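Local coordinates for protein archaeal actin homolog (Thermoplasma acidophilum, PDB 2FSJ) that polymerises into bundles of helical filaments in a nucleotide-dependent reaction that works best with ATP, at residues A[204-209]-A[217-222]; A[191-196]-A[295-300]. All coordinates share one frame; numbering follows the deposited sequence.

Contact 1 of 2, residues A[204-209]-A[217-222]; sequences VLTINL and ELSFSL
Val204 and Phe220 form an antiparallel hydrogen-bonded pair in the beta hairpin of strands 202-208 and 213-222, at one edge of the central sheet in the C-terminal part of this actin homolog. Val204 N gives its hydrogen to Phe220 O at 2.9 Å, and Phe220 N answers to Val204 O at 2.9 Å. Their side chains lie side by side on the face of the sheet that helix 268-290 covers, where Val204 meets Ile286 and Phe220 meets Asn289. CB of Val204 sits over one face of the Phe220 ring, 3.9 Å from its centroid in a CH-pi contact, while CG2 reaches ring atom CE1 at 3.7 Å. The phenyl is brought there by a chi1 of 51°, which sets CG between its own backbone N and carbonyl carbon.

Beyond this pair the regular ladder gives way to side-chain bonds. Thr206 N donates to Ser219 OG at 3.0 Å, so a serine hydroxyl takes the place of a strand carbonyl; the same OG is also hydrogen-bonded to Val215 O. Thr206 OG1, standing beside its own backbone N (chi1 -66°), donates to Leu218 O at 2.8 Å from well above the carbonyl plane. The methyl of Thr206, CG2, lies 3.7 Å from Leu218 CB, adding an apolar touch beside the polar one.

Thr206 also pairs through its backbone with Val215, which brings the threonine and the Ser219 hydroxyl to the same residue. Two hydroxyls thus share the polar pairing with the backbone where strand 213-222 is irregular, while Val204 and Phe220 pack toward helix 268-290.

Contact 2 of 2, residues A[191-196]-A[295-300]; sequences YGVVID and DRVTSL
A parallel strand pair with a beta bulge joins 191-196 to 295-300, linking strand 297-303 to strand 191-197 in the central sheet of the C-terminal actin-like domain. Tyr191 pairs with Val297, but Gly192 already pairs with Ser299, so the register slips by one residue at Thr298. Tyr191 O gathers the amides around this bulge: it accepts Thr298 N at 3.0 Å and Ser299 N only weakly, with a further weak bond from Thr298 OG1. Before the bulge, Tyr191 N donates to Arg296 O at 2.9 Å; past it, Val193 N donates to Ser299 O at 2.9 Å. CA of Gly192 adds a C-H...O contact to that same Ser299 O.

On the face that carries Tyr191, Val193 and Leu300, CG2 of Val193 meets CG2 of Val297, the two side chains crossing at about a right angle. CD2 of Leu300 lies 4.0 Å from both Val193 CB and Ile195 CD1.

Beside the Tyr191-Arg296 backbone bond, the side chains of these two residues run alongside each other in the same direction. Arg296 CB makes an off-centre CH-pi contact with the ring, and the extended chain from CG to NE carries CD to 3.6 Å from Tyr191 CE2. The guanidinium plane stands 87° from the ring; its NH1 forms a salt bridge with Glu293 OE1 and, at 3.4 Å, a weak hydrogen bond to Tyr191 OH.

Contacts 1 and 2 lie in one sheet, their centres about 8 Å apart, and contact 1 is nested within the chain loop that contact 2 closes. Strands 191-197 and 202-208 are neighbours in it, probably hydrogen-bonded from Val194 N to Leu205 O and from Ile207 N to Gly192 O, each at 2.8 Å. Two side-chain contacts add to this: Leu218 CD1 packs 3.5 Å from Tyr191 CE2, and Leu209 CD1 lies 3.4 Å from Thr298 OG1. Contact 2 lies nearer the ATP site: the side chain of Ser307, an ATP-binding residue, is about 6 Å from that of Ile195 in contact 2 and about 10 Å from that of Val204 in contact 1.

Contact 1 of 2, residues A[204-209]-A[217-222]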
ATOM      1  N   VAL A 204      -7.235  -5.113   8.915  1.00 11.59           N
ATOM      2  CA  VAL A 204      -7.133  -6.434   9.521  1.00 11.76           C
ATOM      3  C   VAL A 204      -8.039  -7.358   8.738  1.00 11.58           C
ATOM      4  O   VAL A 204      -9.268  -7.167   8.701  1.00 10.46           O
ATOM      5  CB  VAL A 204      -7.515  -6.410  10.979  1.00 10.64           C
ATOM      6  CG1 VAL A 204      -7.456  -7.840  11.612  1.00 10.67           C
ATOM      7  CG2 VAL A 204      -6.643  -5.355  11.739  1.00 13.09           C
ATOM      8  N   LEU A 205      -7.429  -8.343   8.104  1.00 11.28           N
ATOM      9  CA  LEU A 205      -8.166  -9.335   7.350  1.00 11.77           C
ATOM     10  C   LEU A 205      -7.971 -10.714   7.988  1.00 12.15           C
ATOM     11  O   LEU A 205      -6.830 -11.223   8.088  1.00 10.82           O
ATOM     12  CB  LEU A 205      -7.722  -9.328   5.892  1.00 12.89           C
ATOM     13  CG  LEU A 205      -8.578 -10.382   5.193  1.00 18.67           C
ATOM     14  CD1 LEU A 205      -9.682  -9.838   4.327  1.00 19.21           C
ATOM     15  CD2 LEU A 205      -7.812 -11.524   4.622  1.00 19.96           C
ATOM     16  N   THR A 206      -9.081 -11.277   8.461  1.00 11.13           N
ATOM     17  CA  THR A 206      -9.100 -12.637   9.016  1.00 11.69           C
ATOM     18  C   THR A 206      -9.574 -13.584   7.927  1.00 11.47           C
ATOM     19  O   THR A 206     -10.571 -13.341   7.284  1.00 10.82           O
ATOM     20  CB  THR A 206      -9.995 -12.678  10.261  1.00 10.86           C
ATOM     21  OG1 THR A 206      -9.392 -11.874  11.275  1.00 12.04           O
ATOM     22  CG2 THR A 206     -10.079 -14.099  10.879  1.00 11.85           C
ATOM     23  N   ILE A 207      -8.774 -14.611   7.699  1.00 13.00           N
ATOM     24  CA  ILE A 207      -8.991 -15.611   6.658  1.00 13.30           C
ATOM     25  C   ILE A 207      -9.095 -17.026   7.253  1.00 12.86           C
ATOM     26  O   ILE A 207      -8.335 -17.394   8.133  1.00 11.76           O
ATOM     27  CB  ILE A 207      -7.843 -15.474   5.615  1.00 14.72           C
ATOM     28  CG1 ILE A 207      -8.250 -16.014   4.250  1.00 17.21           C
ATOM     29  CG2 ILE A 207      -6.534 -16.065   6.126  1.00 15.77           C
ATOM     30  CD1 ILE A 207      -7.215 -15.685   3.117  1.00 19.07           C
ATOM     31  N   ASN A 208     -10.035 -17.797   6.719  1.00 11.74           N
ATOM     32  CA  ASN A 208     -10.216 -19.189   7.091  1.00 13.11           C
ATOM     33  C   ASN A 208      -9.226 -19.998   6.266  1.00 12.89           C
ATOM     34  O   ASN A 208      -9.303 -20.002   5.049  1.00 12.50           O
ATOM     35  CB  ASN A 208     -11.630 -19.668   6.804  1.00 12.77           C
ATOM     36  CG  ASN A 208     -11.898 -21.019   7.455  1.00 16.17           C
ATOM     37  OD1 ASN A 208     -10.939 -21.709   7.803  1.00 17.24           O
ATOM     38  ND2 ASN A 208     -13.166 -21.319   7.772  1.00 15.46           N
ATOM     39  N   LEU A 209      -8.274 -20.621   6.931  1.00 14.75           N
ATOM     40  CA  LEU A 209      -7.241 -21.346   6.206  1.00 16.64           C
ATOM     41  C   LEU A 209      -7.763 -22.659   5.546  1.00 16.56           C
ATOM     42  O   LEU A 209      -7.067 -23.252   4.721  1.00 18.08           O
ATOM     43  CB  LEU A 209      -6.008 -21.574   7.059  1.00 16.18           C
ATOM     44  CG  LEU A 209      -5.314 -20.295   7.589  1.00 18.70           C
ATOM     45  CD1 LEU A 209      -4.289 -20.668   8.610  1.00 21.46           C
ATOM     46  CD2 LEU A 209      -4.655 -19.452   6.420  1.00 17.68           C
ATOM     47  N   GLU A 217     -16.867 -11.298   9.536  1.00 14.53           N
ATOM     48  CA  GLU A 217     -17.240 -10.894  10.870  1.00 15.44           C
ATOM     49  C   GLU A 217     -16.016 -10.499  11.691  1.00 15.48           C
ATOM     50  O   GLU A 217     -16.147  -9.869  12.744  1.00 14.62           O
ATOM     51  CB  GLU A 217     -17.979 -12.057  11.576  1.00 17.76           C
ATOM     52  CG  GLU A 217     -19.291 -12.400  10.926  1.00 22.05           C
ATOM     53  CD  GLU A 217     -19.167 -13.373   9.761  1.00 26.32           C
ATOM     54  OE1 GLU A 217     -18.043 -13.765   9.433  1.00 21.09           O
ATOM     55  OE2 GLU A 217     -20.219 -13.729   9.151  1.00 32.28           O
ATOM     56  N   LEU A 218     -14.830 -10.944  11.246  1.00 14.91           N
ATOM     57  CA  LEU A 218     -13.582 -10.825  12.001  1.00 14.73           C
ATOM     58  C   LEU A 218     -12.577  -9.970  11.227  1.00 13.75           C
ATOM     59  O   LEU A 218     -11.404 -10.009  11.529  1.00 11.73           O
ATOM     60  CB  LEU A 218     -12.971 -12.214  12.267  1.00 15.37           C
ATOM     61  CG  LEU A 218     -13.816 -13.155  13.160  1.00 15.48           C
ATOM     62  CD1 LEU A 218     -13.069 -14.444  13.419  1.00 16.11           C
ATOM     63  CD2 LEU A 218     -14.235 -12.498  14.450  1.00 14.56           C
ATOM     64  N   SER A 219     -13.068  -9.198  10.255  1.00 12.84           N
ATOM     65  CA  SER A 219     -12.216  -8.394   9.391  1.00 12.31           C
ATOM     66  C   SER A 219     -12.715  -6.968   9.490  1.00 12.36           C
ATOM     67  O   SER A 219     -13.904  -6.724   9.557  1.00 12.56           O
ATOM     68  CB  SER A 219     -12.260  -8.912   7.931  1.00 12.91           C
ATOM     69  OG  SER A 219     -11.799 -10.264   7.866  1.00 12.33           O
ATOM     70  N   PHE A 220     -11.815  -6.008   9.494  1.00 13.39           N
ATOM     71  CA  PHE A 220     -12.196  -4.634   9.863  1.00 14.25           C
ATOM     72  C   PHE A 220     -11.029  -3.682   9.615  1.00 14.98           C
ATOM     73  O   PHE A 220      -9.905  -4.138   9.386  1.00 13.00           O
ATOM     74  CB  PHE A 220     -12.622  -4.567  11.355  1.00 14.47           C
ATOM     75  CG  PHE A 220     -11.616  -5.184  12.312  1.00 16.04           C
ATOM     76  CD1 PHE A 220     -10.596  -4.436  12.879  1.00 16.85           C
ATOM     77  CD2 PHE A 220     -11.714  -6.518  12.669  1.00 16.58           C
ATOM     78  CE1 PHE A 220      -9.691  -5.042  13.752  1.00 16.54           C
ATOM     79  CE2 PHE A 220     -10.816  -7.094  13.520  1.00 17.74           C
ATOM     80  CZ  PHE A 220      -9.804  -6.384  14.036  1.00 14.84           C
ATOM     81  N   SER A 221     -11.286  -2.378   9.685  1.00 15.55           N
ATOM     82  CA  SER A 221     -10.293  -1.344   9.360  1.00 17.94           C
ATOM     83  C   SER A 221     -10.251  -0.412  10.526  1.00 20.39           C
ATOM     84  O   SER A 221     -11.310   0.099  10.919  1.00 20.50           O
ATOM     85  CB  SER A 221     -10.693  -0.541   8.116  1.00 18.87           C
ATOM     86  OG  SER A 221      -9.700   0.472   7.809  1.00 21.48           O
ATOM     87  N   LEU A 222      -9.062  -0.244  11.122  1.00 20.65           N
ATOM     88  CA  LEU A 222      -8.886   0.633  12.266  1.00 21.01           C
ATOM     89  C   LEU A 222      -8.358   1.969  11.751  1.00 20.44           C
ATOM     90  O   LEU A 222      -7.458   2.015  10.931  1.00 21.27           O
ATOM     91  CB  LEU A 222      -7.896   0.024  13.252  1.00 21.78           C
ATOM     92  CG  LEU A 222      -8.234  -1.340  13.849  1.00 21.31           C
ATOM     93  CD1 LEU A 222      -7.053  -1.865  14.678  1.00 22.35           C
ATOM     94  CD2 LEU A 222      -9.524  -1.265  14.664  1.00 23.31           C
TER

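Contact 2 of 2, residues A[191-196]-A[295-300]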
ATOM      1  N   TYR A 191      -7.439 -19.915  11.629  1.00 16.75           N
ATOM      2  CA  TYR A 191      -7.516 -18.623  10.969  1.00 16.31           C
ATOM      3  C   TYR A 191      -6.114 -18.034  10.776  1.00 15.31           C
ATOM      4  O   TYR A 191      -5.209 -18.253  11.578  1.00 15.45           O
ATOM      5  CB  TYR A 191      -8.367 -17.620  11.799  1.00 16.13           C
ATOM      6  CG  TYR A 191      -9.861 -17.917  11.908  1.00 18.23           C
ATOM      7  CD1 TYR A 191     -10.514 -18.687  10.962  1.00 22.63           C
ATOM      8  CD2 TYR A 191     -10.611 -17.441  12.962  1.00 24.60           C
ATOM      9  CE1 TYR A 191     -11.845 -18.963  11.048  1.00 21.80           C
ATOM     10  CE2 TYR A 191     -12.000 -17.710  13.049  1.00 24.00           C
ATOM     11  CZ  TYR A 191     -12.587 -18.477  12.092  1.00 23.58           C
ATOM     12  OH  TYR A 191     -13.916 -18.774  12.104  1.00 22.56           O
ATOM     13  N   GLY A 192      -5.937 -17.337   9.664  1.00 15.56           N
ATOM     14  CA  GLY A 192      -4.820 -16.427   9.443  1.00 14.95           C
ATOM     15  C   GLY A 192      -5.347 -15.017   9.711  1.00 14.19           C
ATOM     16  O   GLY A 192      -6.419 -14.660   9.272  1.00 13.31           O
ATOM     17  N   VAL A 193      -4.566 -14.202  10.381  1.00 12.79           N
ATOM     18  CA  VAL A 193      -4.902 -12.819  10.607  1.00 12.35           C
ATOM     19  C   VAL A 193      -3.799 -11.950  10.015  1.00 11.73           C
ATOM     20  O   VAL A 193      -2.636 -11.967  10.463  1.00 10.70           O
ATOM     21  CB  VAL A 193      -5.161 -12.492  12.127  1.00 11.65           C
ATOM     22  CG1 VAL A 193      -5.543 -11.009  12.281  1.00 12.50           C
ATOM     23  CG2 VAL A 193      -6.254 -13.354  12.691  1.00 14.00           C
ATOM     24  N   VAL A 194      -4.160 -11.185   8.989  1.00 10.45           N
ATOM     25  CA  VAL A 194      -3.229 -10.300   8.304  1.00 11.47           C
ATOM     26  C   VAL A 194      -3.446  -8.893   8.829  1.00 11.59           C
ATOM     27  O   VAL A 194      -4.559  -8.377   8.740  1.00 11.30           O
ATOM     28  CB  VAL A 194      -3.466 -10.297   6.758  1.00 10.99           C
ATOM     29  CG1 VAL A 194      -2.499  -9.330   6.086  1.00 13.24           C
ATOM     30  CG2 VAL A 194      -3.259 -11.760   6.184  1.00 13.92           C
ATOM     31  N   ILE A 195      -2.402  -8.305   9.405  1.00 12.06           N
ATOM     32  CA  ILE A 195      -2.457  -7.002  10.057  1.00 12.28           C
ATOM     33  C   ILE A 195      -1.587  -6.036   9.235  1.00 13.41           C
ATOM     34  O   ILE A 195      -0.354  -6.135   9.224  1.00 14.39           O
ATOM     35  CB  ILE A 195      -1.966  -7.119  11.506  1.00 12.84           C
ATOM     36  CG1 ILE A 195      -2.815  -8.133  12.290  1.00 13.18           C
ATOM     37  CG2 ILE A 195      -2.011  -5.736  12.186  1.00 14.72           C
ATOM     38  CD1 ILE A 195      -2.164  -8.608  13.577  1.00 15.08           C
ATOM     39  N   ASP A 196      -2.230  -5.158   8.472  1.00 12.94           N
ATOM     40  CA  ASP A 196      -1.532  -4.276   7.518  1.00 14.16           C
ATOM     41  C   ASP A 196      -1.495  -2.859   8.079  1.00 14.13           C
ATOM     42  O   ASP A 196      -2.490  -2.164   8.052  1.00 13.56           O
ATOM     43  CB  ASP A 196      -2.320  -4.319   6.235  1.00 14.20           C
ATOM     44  CG  ASP A 196      -1.619  -3.671   5.067  1.00 19.88           C
ATOM     45  OD1 ASP A 196      -0.638  -2.918   5.251  1.00 26.11           O
ATOM     46  OD2 ASP A 196      -2.031  -3.880   3.903  1.00 24.21           O
ATOM     47  N   ASP A 295      -8.619 -17.925  19.718  1.00 25.96           N
ATOM     48  CA  ASP A 295      -8.199 -19.309  19.974  1.00 27.04           C
ATOM     49  C   ASP A 295      -8.151 -20.141  18.703  1.00 26.72           C
ATOM     50  O   ASP A 295      -7.612 -21.224  18.715  1.00 27.04           O
ATOM     51  CB  ASP A 295      -9.158 -19.976  20.960  1.00 27.97           C
ATOM     52  CG  ASP A 295      -9.179 -19.287  22.328  1.00 29.58           C
ATOM     53  OD1 ASP A 295      -8.171 -18.702  22.756  1.00 32.48           O
ATOM     54  OD2 ASP A 295     -10.195 -19.291  23.043  1.00 38.11           O
ATOM     55  N   ARG A 296      -8.749 -19.653  17.628  1.00 25.94           N
ATOM     56  CA  ARG A 296      -8.643 -20.311  16.318  1.00 25.79           C
ATOM     57  C   ARG A 296      -7.480 -19.813  15.491  1.00 23.71           C
ATOM     58  O   ARG A 296      -7.211 -20.386  14.434  1.00 23.96           O
ATOM     59  CB  ARG A 296      -9.907 -20.058  15.500  1.00 26.62           C
ATOM     60  CG  ARG A 296     -11.144 -20.632  16.141  1.00 30.56           C
ATOM     61  CD  ARG A 296     -12.370 -20.559  15.264  1.00 34.83           C
ATOM     62  NE  ARG A 296     -13.389 -21.470  15.772  1.00 39.83           N
ATOM     63  CZ  ARG A 296     -14.685 -21.351  15.571  1.00 41.80           C
ATOM     64  NH1 ARG A 296     -15.180 -20.349  14.840  1.00 43.56           N
ATOM     65  NH2 ARG A 296     -15.503 -22.243  16.120  1.00 42.36           N
ATOM     66  N   VAL A 297      -6.795 -18.755  15.947  1.00 21.51           N
ATOM     67  CA  VAL A 297      -5.701 -18.167  15.166  1.00 20.71           C
ATOM     68  C   VAL A 297      -4.488 -19.061  15.202  1.00 21.07           C
ATOM     69  O   VAL A 297      -3.958 -19.327  16.284  1.00 20.36           O
ATOM     70  CB  VAL A 297      -5.293 -16.754  15.676  1.00 20.61           C
ATOM     71  CG1 VAL A 297      -4.085 -16.211  14.889  1.00 20.81           C
ATOM     72  CG2 VAL A 297      -6.472 -15.790  15.550  1.00 20.93           C
ATOM     73  N   THR A 298      -4.030 -19.506  14.024  1.00 20.38           N
ATOM     74  CA  THR A 298      -2.759 -20.247  13.892  1.00 20.54           C
ATOM     75  C   THR A 298      -1.641 -19.480  13.198  1.00 19.10           C
ATOM     76  O   THR A 298      -0.521 -19.893  13.254  1.00 19.05           O
ATOM     77  CB  THR A 298      -2.989 -21.555  13.129  1.00 21.31           C
ATOM     78  OG1 THR A 298      -3.617 -21.275  11.866  1.00 23.48           O
ATOM     79  CG2 THR A 298      -4.012 -22.442  13.853  1.00 22.67           C
ATOM     80  N   SER A 299      -1.941 -18.387  12.503  1.00 18.16           N
ATOM     81  CA  SER A 299      -0.917 -17.567  11.889  1.00 18.34           C
ATOM     82  C   SER A 299      -1.292 -16.104  11.992  1.00 17.50           C
ATOM     83  O   SER A 299      -2.420 -15.746  11.653  1.00 16.75           O
ATOM     84  CB  SER A 299      -0.709 -17.906  10.403  1.00 18.88           C
ATOM     85  OG  SER A 299      -0.730 -19.276  10.132  1.00 23.35           O
ATOM     86  N   LEU A 300      -0.358 -15.297  12.500  1.00 16.89           N
ATOM     87  CA  LEU A 300      -0.464 -13.828  12.579  1.00 17.80           C
ATOM     88  C   LEU A 300       0.534 -13.260  11.583  1.00 16.90           C
ATOM     89  O   LEU A 300       1.724 -13.588  11.665  1.00 17.55           O
ATOM     90  CB  LEU A 300      -0.087 -13.309  13.971  1.00 18.11           C
ATOM     91  CG  LEU A 300      -1.094 -13.322  15.118  1.00 22.56           C
ATOM     92  CD1 LEU A 300      -0.392 -12.977  16.451  1.00 23.40           C
ATOM     93  CD2 LEU A 300      -2.291 -12.407  14.896  1.00 24.09           C
TER